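Local coordinates for choline binding protein A (Lactobacillus salivarius str. Ren, PDB 5GT1), which probably acts as a surface-layer protein in adhesion to intestinal epithelial cells and carries, in this fragment, a zinc-binding domain of the M23 peptidase family, at residues G39-G44 / G59-S64; F102-A107 / L136-T141; W25-P30 / A165-G170. All blocks are in the same frame, centred on the assembly; numbering follows the deposited sequence.

Interaction 1: G39-G44 / G59-S64. With ZN (zinc ion), chain B.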
loop_
_atom_site.group_PDB
_atom_site.type_symbol
_atom_site.label_atom_id
_atom_site.label_comp_id
_atom_site.label_asym_id
_atom_site.label_seq_id
_atom_site.Cartn_x
_atom_site.Cartn_y
_atom_site.Cartn_z
ATOM N N GLY A 39 -14.752 -2.300 -7.981
ATOM C CA GLY A 39 -14.824 -0.834 -8.057
ATOM C C GLY A 39 -14.369 -0.171 -6.759
ATOM O O GLY A 39 -13.613 0.804 -6.792
ATOM N N ALA A 40 -14.797 -0.735 -5.629
ATOM C CA ALA A 40 -14.456 -0.219 -4.290
ATOM C C ALA A 40 -12.955 -0.328 -3.957
ATOM O O ALA A 40 -12.393 0.555 -3.286
ATOM C CB ALA A 40 -15.302 -0.893 -3.216
ATOM N N GLN A 41 -12.306 -1.384 -4.452
ATOM C CA GLN A 41 -10.894 -1.602 -4.167
ATOM C C GLN A 41 -9.931 -0.703 -4.951
ATOM O O GLN A 41 -8.813 -0.445 -4.503
ATOM C CB GLN A 41 -10.539 -3.056 -4.435
ATOM C CG GLN A 41 -11.180 -4.002 -3.436
ATOM C CD GLN A 41 -10.949 -5.445 -3.816
ATOM O OE1 GLN A 41 -11.012 -5.809 -4.992
ATOM N NE2 GLN A 41 -10.680 -6.276 -2.825
ATOM N N LEU A 42 -10.365 -0.232 -6.118
ATOM C CA LEU A 42 -9.496 0.553 -6.990
ATOM C C LEU A 42 -9.161 1.922 -6.407
ATOM O O LEU A 42 -9.903 2.444 -5.572
ATOM C CB LEU A 42 -10.160 0.743 -8.355
ATOM C CG LEU A 42 -10.267 -0.495 -9.258
ATOM C CD1 LEU A 42 -11.202 -0.163 -10.411
ATOM C CD2 LEU A 42 -8.896 -0.903 -9.776
ATOM N N PHE A 43 -8.047 2.491 -6.854
ATOM C CA PHE A 43 -7.672 3.849 -6.496
ATOM C C PHE A 43 -8.597 4.869 -7.180
ATOM O O PHE A 43 -9.074 4.634 -8.305
ATOM C CB PHE A 43 -6.213 4.119 -6.888
ATOM C CG PHE A 43 -5.808 5.560 -6.717
ATOM C CD1 PHE A 43 -5.282 6.006 -5.505
ATOM C CD2 PHE A 43 -5.995 6.484 -7.760
ATOM C CE1 PHE A 43 -4.942 7.343 -5.331
ATOM C CE2 PHE A 43 -5.655 7.821 -7.583
ATOM C CZ PHE A 43 -5.114 8.245 -6.376
ATOM N N GLY A 44 -8.852 5.987 -6.490
ATOM C CA GLY A 44 -9.521 7.137 -7.088
ATOM C C GLY A 44 -11.005 7.213 -6.812
ATOM O O GLY A 44 -11.468 6.852 -5.737
ATOM N N GLY A 59 -5.865 4.721 -2.159
ATOM C CA GLY A 59 -4.928 3.611 -2.273
ATOM C C GLY A 59 -5.539 2.501 -3.074
ATOM O O GLY A 59 -6.546 2.709 -3.755
ATOM N N LEU A 60 -4.921 1.325 -2.990
ATOM C CA LEU A 60 -5.365 0.138 -3.707
ATOM C C LEU A 60 -5.523 -0.992 -2.694
ATOM O O LEU A 60 -4.590 -1.285 -1.950
ATOM C CB LEU A 60 -4.324 -0.238 -4.762
ATOM C CG LEU A 60 -4.658 -1.441 -5.672
ATOM C CD1 LEU A 60 -5.936 -1.192 -6.468
ATOM C CD2 LEU A 60 -3.484 -1.742 -6.601
ATOM N N ASP A 61 -6.703 -1.603 -2.666
ATOM C CA ASP A 61 -6.976 -2.697 -1.737
ATOM C C ASP A 61 -6.738 -4.070 -2.369
ATOM O O ASP A 61 -7.245 -4.361 -3.458
ATOM C CB ASP A 61 -8.425 -2.656 -1.280
ATOM C CG ASP A 61 -8.733 -1.464 -0.393
ATOM O OD1 ASP A 61 -7.800 -0.786 0.083
ATOM O OD2 ASP A 61 -9.937 -1.240 -0.156
ATOM N N PHE A 62 -5.998 -4.921 -1.668
ATOM C CA PHE A 62 -5.766 -6.298 -2.102
ATOM C C PHE A 62 -6.479 -7.190 -1.094
ATOM O O PHE A 62 -5.993 -7.342 0.024
ATOM C CB PHE A 62 -4.257 -6.592 -2.060
ATOM C CG PHE A 62 -3.441 -5.789 -3.056
ATOM C CD1 PHE A 62 -3.008 -6.384 -4.242
ATOM C CD2 PHE A 62 -3.079 -4.461 -2.793
ATOM C CE1 PHE A 62 -2.257 -5.662 -5.167
ATOM C CE2 PHE A 62 -2.310 -3.736 -3.710
ATOM C CZ PHE A 62 -1.902 -4.346 -4.895
ATOM N N GLY A 63 -7.640 -7.734 -1.468
ATOM C CA GLY A 63 -8.418 -8.583 -0.554
ATOM C C GLY A 63 -7.841 -9.973 -0.418
ATOM O O GLY A 63 -7.170 -10.470 -1.329
ATOM N N SER A 64 -8.087 -10.618 0.721
ATOM C CA SER A 64 -7.610 -11.993 0.911
ATOM C C SER A 64 -8.269 -12.957 -0.087
ATOM O O SER A 64 -7.714 -13.988 -0.400
ATOM C CB SER A 64 -7.853 -12.462 2.347
ATOM O OG SER A 64 -9.241 -12.434 2.657
HETATM ZN ZN ZN B . -8.393 1.035 1.035
HETATM O O HOH W 1 -10.776 0.517 1.660
HETATM O O HOH W 2 -9.107 2.760 2.355
HETATM O O HOH W 3 -8.638 0.067 2.931
#
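Q41 and D61 meet through their aliphatic carbons: CG of Q41 lies 3.7 Å from CB of D61, and from there the two polar ends part company. Their side chains cross at a slant, and the planes of the amide and the carboxylate are turned 81° against each other. With CG anti to its carbonyl carbon (chi1 -69°) and the chain extended beyond, Q41 runs alongside the strand toward G63. Its amide is bonded outside the pair, OE1 to S38 and NE2 to D66, while D66 also takes the backbone N of G63. The carboxylate of D61 is directed instead to the metal, where OD1 binds the zinc ion at 2.1 Å and OD2 accepts a bond from a zinc-bound water at 2.7 Å.

Beneath this divergence the backbones are tied once. D61 N donates to Q41 O over 3.0 Å in a nearly straight bond (172° at the hydrogen), which probably helps to position the residue that carries the metal-binding carboxylate. CD1 of L60 packs against the same carbonyl, 3.6 Å from Q41 O, and has CD2 of L42 as a looser neighbour. At the other end F43 leans on the backbone at G59, its CA making a C-H...O contact of 3.2 Å with G59 O and its ring passing obliquely by G59 N.

The loop thus contributes to the second shell: L42 O is hydrogen-bonded to ND1 of H57, whose NE2 binds the same zinc ion, consistent with one short segment helping to position two ligands. H57 and D61, spaced four residues apart and joined at the metal by H137, match the HxxxD zinc-binding motif of M23 peptidases of the lysostaphin and LytM type.

Interaction 2: F102-A107 / L136-T141. With ZN (zinc ion), chain B.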
loop_
_atom_site.group_PDB
_atom_site.type_symbol
_atom_site.label_atom_id
_atom_site.label_comp_id
_atom_site.label_asym_id
_atom_site.label_seq_id
_atom_site.Cartn_x
_atom_site.Cartn_y
_atom_site.Cartn_z
ATOM N N PHE A 102 5.680 4.724 0.533
ATOM C CA PHE A 102 4.747 3.601 0.438
ATOM C C PHE A 102 4.131 3.357 1.807
ATOM O O PHE A 102 4.851 3.268 2.803
ATOM C CB PHE A 102 5.506 2.342 -0.017
ATOM C CG PHE A 102 6.235 2.507 -1.332
ATOM C CD1 PHE A 102 5.638 2.113 -2.527
ATOM C CD2 PHE A 102 7.542 3.028 -1.371
ATOM C CE1 PHE A 102 6.314 2.266 -3.740
ATOM C CE2 PHE A 102 8.215 3.183 -2.565
ATOM C CZ PHE A 102 7.608 2.802 -3.752
ATOM N N VAL A 103 2.809 3.254 1.865
ATOM C CA VAL A 103 2.122 2.927 3.120
ATOM C C VAL A 103 1.440 1.561 2.994
ATOM O O VAL A 103 0.597 1.365 2.117
ATOM C CB VAL A 103 1.097 4.019 3.501
ATOM C CG1 VAL A 103 0.473 3.725 4.869
ATOM C CG2 VAL A 103 1.773 5.387 3.486
ATOM N N TYR A 104 1.822 0.612 3.846
ATOM C CA TYR A 104 1.156 -0.689 3.892
ATOM C C TYR A 104 0.287 -0.685 5.137
ATOM O O TYR A 104 0.799 -0.623 6.258
ATOM C CB TYR A 104 2.173 -1.846 3.988
ATOM C CG TYR A 104 3.176 -1.892 2.860
ATOM C CD1 TYR A 104 3.020 -2.797 1.799
ATOM C CD2 TYR A 104 4.281 -1.034 2.842
ATOM C CE1 TYR A 104 3.943 -2.838 0.748
ATOM C CE2 TYR A 104 5.196 -1.065 1.794
ATOM C CZ TYR A 104 5.009 -1.967 0.750
ATOM O OH TYR A 104 5.929 -2.005 -0.285
ATOM N N GLN A 105 -1.025 -0.751 4.965
ATOM C CA GLN A 105 -1.912 -0.594 6.119
ATOM C C GLN A 105 -3.039 -1.630 6.090
ATOM O O GLN A 105 -3.236 -2.318 5.075
ATOM C CB GLN A 105 -2.483 0.829 6.139
ATOM C CG GLN A 105 -3.486 1.084 5.020
ATOM C CD GLN A 105 -3.916 2.528 4.926
ATOM O OE1 GLN A 105 -3.080 3.423 4.805
ATOM N NE2 GLN A 105 -5.237 2.763 4.959
ATOM N N GLU A 106 -3.748 -1.735 7.220
ATOM C CA GLU A 106 -4.944 -2.572 7.396
ATOM C C GLU A 106 -4.782 -4.092 7.310
ATOM O O GLU A 106 -5.692 -4.841 7.692
ATOM C CB GLU A 106 -6.077 -2.072 6.504
ATOM C CG GLU A 106 -6.501 -0.656 6.887
ATOM C CD GLU A 106 -7.554 -0.138 5.961
ATOM O OE1 GLU A 106 -8.736 -0.560 6.113
ATOM O OE2 GLU A 106 -7.202 0.668 5.075
ATOM N N ALA A 107 -3.625 -4.547 6.843
ATOM C CA ALA A 107 -3.366 -5.980 6.672
ATOM C C ALA A 107 -3.049 -6.703 7.985
ATOM O O ALA A 107 -3.122 -7.926 8.048
ATOM C CB ALA A 107 -2.201 -6.183 5.709
ATOM N N LEU A 136 -5.137 -5.904 2.481
ATOM C CA LEU A 136 -4.068 -4.941 2.545
ATOM C C LEU A 136 -4.537 -3.729 1.760
ATOM O O LEU A 136 -5.084 -3.873 0.667
ATOM C CB LEU A 136 -2.810 -5.516 1.875
ATOM C CG LEU A 136 -1.711 -4.511 1.481
ATOM C CD1 LEU A 136 -0.966 -4.027 2.720
ATOM C CD2 LEU A 136 -0.738 -5.136 0.482
ATOM N N HIS A 137 -4.328 -2.541 2.320
ATOM C CA HIS A 137 -4.429 -1.296 1.564
ATOM C C HIS A 137 -3.033 -0.750 1.361
ATOM O O HIS A 137 -2.272 -0.541 2.330
ATOM C CB HIS A 137 -5.339 -0.308 2.312
ATOM C CG HIS A 137 -5.337 1.105 1.766
ATOM N ND1 HIS A 137 -6.444 1.684 1.241
ATOM C CD2 HIS A 137 -4.327 2.077 1.730
ATOM C CE1 HIS A 137 -6.151 2.953 0.870
ATOM N NE2 HIS A 137 -4.861 3.198 1.176
ATOM N N LEU A 138 -2.682 -0.523 0.096
ATOM C CA LEU A 138 -1.392 0.055 -0.273
ATOM C C LEU A 138 -1.599 1.485 -0.764
ATOM O O LEU A 138 -2.432 1.720 -1.629
ATOM C CB LEU A 138 -0.723 -0.779 -1.371
ATOM C CG LEU A 138 0.591 -0.233 -1.954
ATOM C CD1 LEU A 138 1.730 -0.202 -0.928
ATOM C CD2 LEU A 138 0.989 -1.066 -3.171
ATOM N N GLY A 139 -0.867 2.426 -0.179
ATOM C CA GLY A 139 -0.915 3.825 -0.616
ATOM C C GLY A 139 0.466 4.261 -1.056
ATOM O O GLY A 139 1.476 3.852 -0.468
ATOM N N ILE A 140 0.515 5.086 -2.099
ATOM C CA ILE A 140 1.776 5.620 -2.598
ATOM C C ILE A 140 1.655 7.132 -2.796
ATOM O O ILE A 140 0.682 7.600 -3.397
ATOM C CB ILE A 140 2.223 4.936 -3.920
ATOM C CG1 ILE A 140 2.338 3.410 -3.724
ATOM C CG2 ILE A 140 3.579 5.500 -4.362
ATOM C CD1 ILE A 140 2.683 2.644 -4.994
ATOM N N THR A 141 2.647 7.881 -2.304
ATOM C CA THR A 141 2.653 9.343 -2.427
ATOM C C THR A 141 4.075 9.823 -2.618
ATOM O O THR A 141 5.016 9.200 -2.116
ATOM C CB THR A 141 1.993 10.034 -1.190
ATOM O OG1 THR A 141 2.018 11.466 -1.345
ATOM C CG2 THR A 141 2.717 9.677 0.117
HETATM ZN ZN ZN B . -8.393 1.035 1.035
HETATM O O HOH W 3 -8.638 0.067 2.931
HETATM O O HOH W 2 -9.107 2.760 2.355
HETATM O O HOH W 1 -10.776 0.517 1.660
#
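In the antiparallel core sheet of this M23-family domain, the strand pair 102-105 and 136-141 brings Q105 beside H137, the last histidine of the family's HxH motif and a ligand of the zinc ion. The strands run 164° apart in direction and are joined by two hydrogen-bonded pairs, V103 with G139 and Q105 with H137. The shortest of their four bonds, from V103 N to G139 O, spans 2.8 Å. H137 is therefore held through both its backbone N and its O, before its side chain is considered.

One face of the pair is apolar. F102 and I140 lie side by side, CD1 of F102 3.7 Å from CG1 of I140. Next along, L138 sets CD1 over the face of the Y104 ring, 4.0 Å from its centroid, in a CH-pi contact, while CD1 of L136 approaches that ring at its edge. The Y104 hydroxyl is bonded to the backbone N of V75.

On the other face, which also carries V103, the end nearest H137 is turned to the metal. CG of H137 stands anti to the backbone N (chi1 170°), carrying the imidazole out so that ND1 binds the zinc ion at 2.1 Å. The amide of Q105 lies over one face of this ring, offset toward its rim, the two planes only 23° apart, with CD 3.3 Å from CD2 of H137. E106 holds the amide in this attitude: Q105 NE2 donates within its own plane to E106 OE2 at 2.9 Å. That same OE2 accepts a hydrogen bond of 2.6 Å from a water whose oxygen is itself bound to the zinc ion.

Interaction 3: W25-P30 / A165-G170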
loop_
_atom_site.group_PDB
_atom_site.type_symbol
_atom_site.label_atom_id
_atom_site.label_comp_id
_atom_site.label_asym_id
_atom_site.label_seq_id
_atom_site.Cartn_x
_atom_site.Cartn_y
_atom_site.Cartn_z
ATOM N N TRP A 25 10.205 -3.274 -9.286
ATOM C CA TRP A 25 8.869 -3.193 -8.741
ATOM C C TRP A 25 8.300 -4.577 -8.705
ATOM O O TRP A 25 8.778 -5.460 -9.426
ATOM C CB TRP A 25 8.023 -2.344 -9.655
ATOM C CG TRP A 25 8.312 -0.870 -9.596
ATOM C CD1 TRP A 25 9.315 -0.161 -10.265
ATOM C CD2 TRP A 25 7.565 0.135 -8.838
ATOM N NE1 TRP A 25 9.235 1.189 -9.979
ATOM C CE2 TRP A 25 8.203 1.431 -9.126
ATOM C CE3 TRP A 25 6.467 0.092 -7.970
ATOM C CZ2 TRP A 25 7.749 2.617 -8.550
ATOM C CZ3 TRP A 25 6.016 1.287 -7.411
ATOM C CH2 TRP A 25 6.636 2.521 -7.699
ATOM N N GLY A 26 7.265 -4.782 -7.888
ATOM C CA GLY A 26 6.611 -6.091 -7.786
ATOM C C GLY A 26 5.247 -5.933 -7.133
ATOM O O GLY A 26 4.961 -4.906 -6.515
ATOM N N TRP A 27 4.391 -6.935 -7.291
ATOM C CA TRP A 27 3.099 -6.954 -6.589
ATOM C C TRP A 27 3.264 -7.468 -5.165
ATOM O O TRP A 27 4.217 -8.202 -4.867
ATOM C CB TRP A 27 2.106 -7.823 -7.361
ATOM C CG TRP A 27 1.824 -7.254 -8.716
ATOM C CD1 TRP A 27 2.337 -7.668 -9.947
ATOM C CD2 TRP A 27 0.987 -6.101 -9.012
ATOM N NE1 TRP A 27 1.850 -6.875 -10.969
ATOM C CE2 TRP A 27 1.046 -5.907 -10.472
ATOM C CE3 TRP A 27 0.218 -5.229 -8.240
ATOM C CZ2 TRP A 27 0.353 -4.880 -11.105
ATOM C CZ3 TRP A 27 -0.471 -4.193 -8.893
ATOM C CH2 TRP A 27 -0.407 -4.033 -10.293
ATOM N N PRO A 28 2.349 -7.090 -4.265
ATOM C CA PRO A 28 2.501 -7.534 -2.868
ATOM C C PRO A 28 2.205 -9.024 -2.641
ATOM O O PRO A 28 2.682 -9.600 -1.659
ATOM C CB PRO A 28 1.517 -6.645 -2.098
ATOM C CG PRO A 28 0.507 -6.236 -3.102
ATOM C CD PRO A 28 1.232 -6.149 -4.430
ATOM N N PHE A 29 1.437 -9.641 -3.541
ATOM C CA PHE A 29 1.141 -11.077 -3.462
ATOM C C PHE A 29 1.491 -11.648 -4.837
ATOM O O PHE A 29 0.652 -11.703 -5.723
ATOM C CB PHE A 29 -0.323 -11.321 -3.053
ATOM C CG PHE A 29 -0.702 -10.633 -1.765
ATOM C CD1 PHE A 29 -0.402 -11.220 -0.524
ATOM C CD2 PHE A 29 -1.308 -9.378 -1.782
ATOM C CE1 PHE A 29 -0.723 -10.564 0.664
ATOM C CE2 PHE A 29 -1.630 -8.726 -0.598
ATOM C CZ PHE A 29 -1.330 -9.321 0.623
ATOM N N PRO A 30 2.771 -12.017 -5.028
ATOM C CA PRO A 30 3.282 -12.200 -6.397
ATOM C C PRO A 30 2.746 -13.419 -7.167
ATOM O O PRO A 30 2.888 -13.472 -8.400
ATOM C CB PRO A 30 4.806 -12.260 -6.185
ATOM C CG PRO A 30 5.014 -11.439 -4.952
ATOM C CD PRO A 30 3.888 -11.950 -4.072
ATOM N N ALA A 165 -1.393 1.564 -11.468
ATOM C CA ALA A 165 -0.692 2.152 -12.601
ATOM C C ALA A 165 0.804 2.224 -12.352
ATOM O O ALA A 165 1.594 1.896 -13.229
ATOM C CB ALA A 165 -1.260 3.535 -12.920
ATOM N N LEU A 166 1.200 2.647 -11.155
ATOM C CA LEU A 166 2.614 2.739 -10.801
ATOM C C LEU A 166 3.370 1.405 -10.824
ATOM O O LEU A 166 4.461 1.324 -11.376
ATOM C CB LEU A 166 2.786 3.373 -9.421
ATOM C CG LEU A 166 3.498 4.724 -9.350
ATOM C CD1 LEU A 166 2.711 5.785 -10.085
ATOM C CD2 LEU A 166 3.669 5.139 -7.902
ATOM N N ILE A 167 2.809 0.381 -10.182
ATOM C CA ILE A 167 3.470 -0.928 -10.115
ATOM C C ILE A 167 3.503 -1.560 -11.506
ATOM O O ILE A 167 4.529 -2.089 -11.943
ATOM C CB ILE A 167 2.767 -1.870 -9.103
ATOM C CG1 ILE A 167 2.969 -1.351 -7.669
ATOM C CG2 ILE A 167 3.313 -3.288 -9.233
ATOM C CD1 ILE A 167 1.907 -1.836 -6.697
ATOM N N LYS A 168 2.377 -1.486 -12.197
ATOM C CA LYS A 168 2.275 -2.002 -13.557
ATOM C C LYS A 168 3.346 -1.355 -14.462
ATOM O O LYS A 168 4.112 -2.057 -15.130
ATOM C CB LYS A 168 0.891 -1.676 -14.077
ATOM C CG LYS A 168 0.291 -2.664 -15.028
ATOM C CD LYS A 168 -1.172 -2.292 -15.279
ATOM C CE LYS A 168 -1.653 -2.885 -16.584
ATOM N NZ LYS A 168 -1.224 -4.302 -16.673
ATOM N N ASN A 169 3.398 -0.021 -14.467
ATOM C CA ASN A 169 4.383 0.694 -15.276
ATOM C C ASN A 169 5.820 0.406 -14.836
ATOM O O ASN A 169 6.728 0.262 -15.676
ATOM C CB ASN A 169 4.098 2.202 -15.300
ATOM C CG ASN A 169 4.837 2.916 -16.437
ATOM O OD1 ASN A 169 4.576 2.665 -17.626
ATOM N ND2 ASN A 169 5.784 3.772 -16.081
ATOM N N GLY A 170 6.027 0.320 -13.522
ATOM C CA GLY A 170 7.345 0.007 -12.967
ATOM C C GLY A 170 7.856 -1.358 -13.404
ATOM O O GLY A 170 9.014 -1.501 -13.816
#
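W25 lays its indole on the helix backbone at G170, whose CA sits over the face of the five-membered ring, 3.6 Å from the centroid. This CH-pi contact is close because glycine puts no side chain between ring and helix; CD1 of W25 comes within 3.3 Å of G170 CA. The six-membered ring reaches back along the helix, where CH2 meets L166 CD2 at 4.0 Å and CE3 meets I167 CG1. At G26 only backbone takes part, its O resting against I167 CG2. W27 then receives that same methyl: CG2 of I167, anti to its backbone N, stands 3.5 Å from the centroid of the six-membered ring and just 7° off the ring normal. I167 thus lies between two tryptophans, with its CD1 also near the W27 ring. The outer rim of W27 passes K168, whose NZ forms a salt bridge with E34.

Past W27 the segment leaves the helix, P28 and F29 turning to F62 and L136 of the core strands. The N-terminal segment therefore packs W25 and W27 against one side of helix 163-173, which in turn packs L166 on I140 and I167 on L138 of strand 135-141.

From the N terminus, residues 25-30 come first and pack against helix 163-173 near the C terminus, so interaction 3 closes a loop around most of the modelled chain. Interactions 1 and 2 both nest inside it. They follow in series without crossing: interaction 1 closes a short loop between 39-44 and strand 56-63, and interaction 2 later joins strands 101-108 and 135-141. Strands 56-63 and 135-141 are neighbours in one sheet, with L60 and F62 probably hydrogen-bonded to L138 and L136, and interactions 1 and 2 share the zinc ion and its three waters. Interaction 3 packs the N-terminal segment and the C-terminal helix on that sheet, touching F62, F102, L136, L138 and I140.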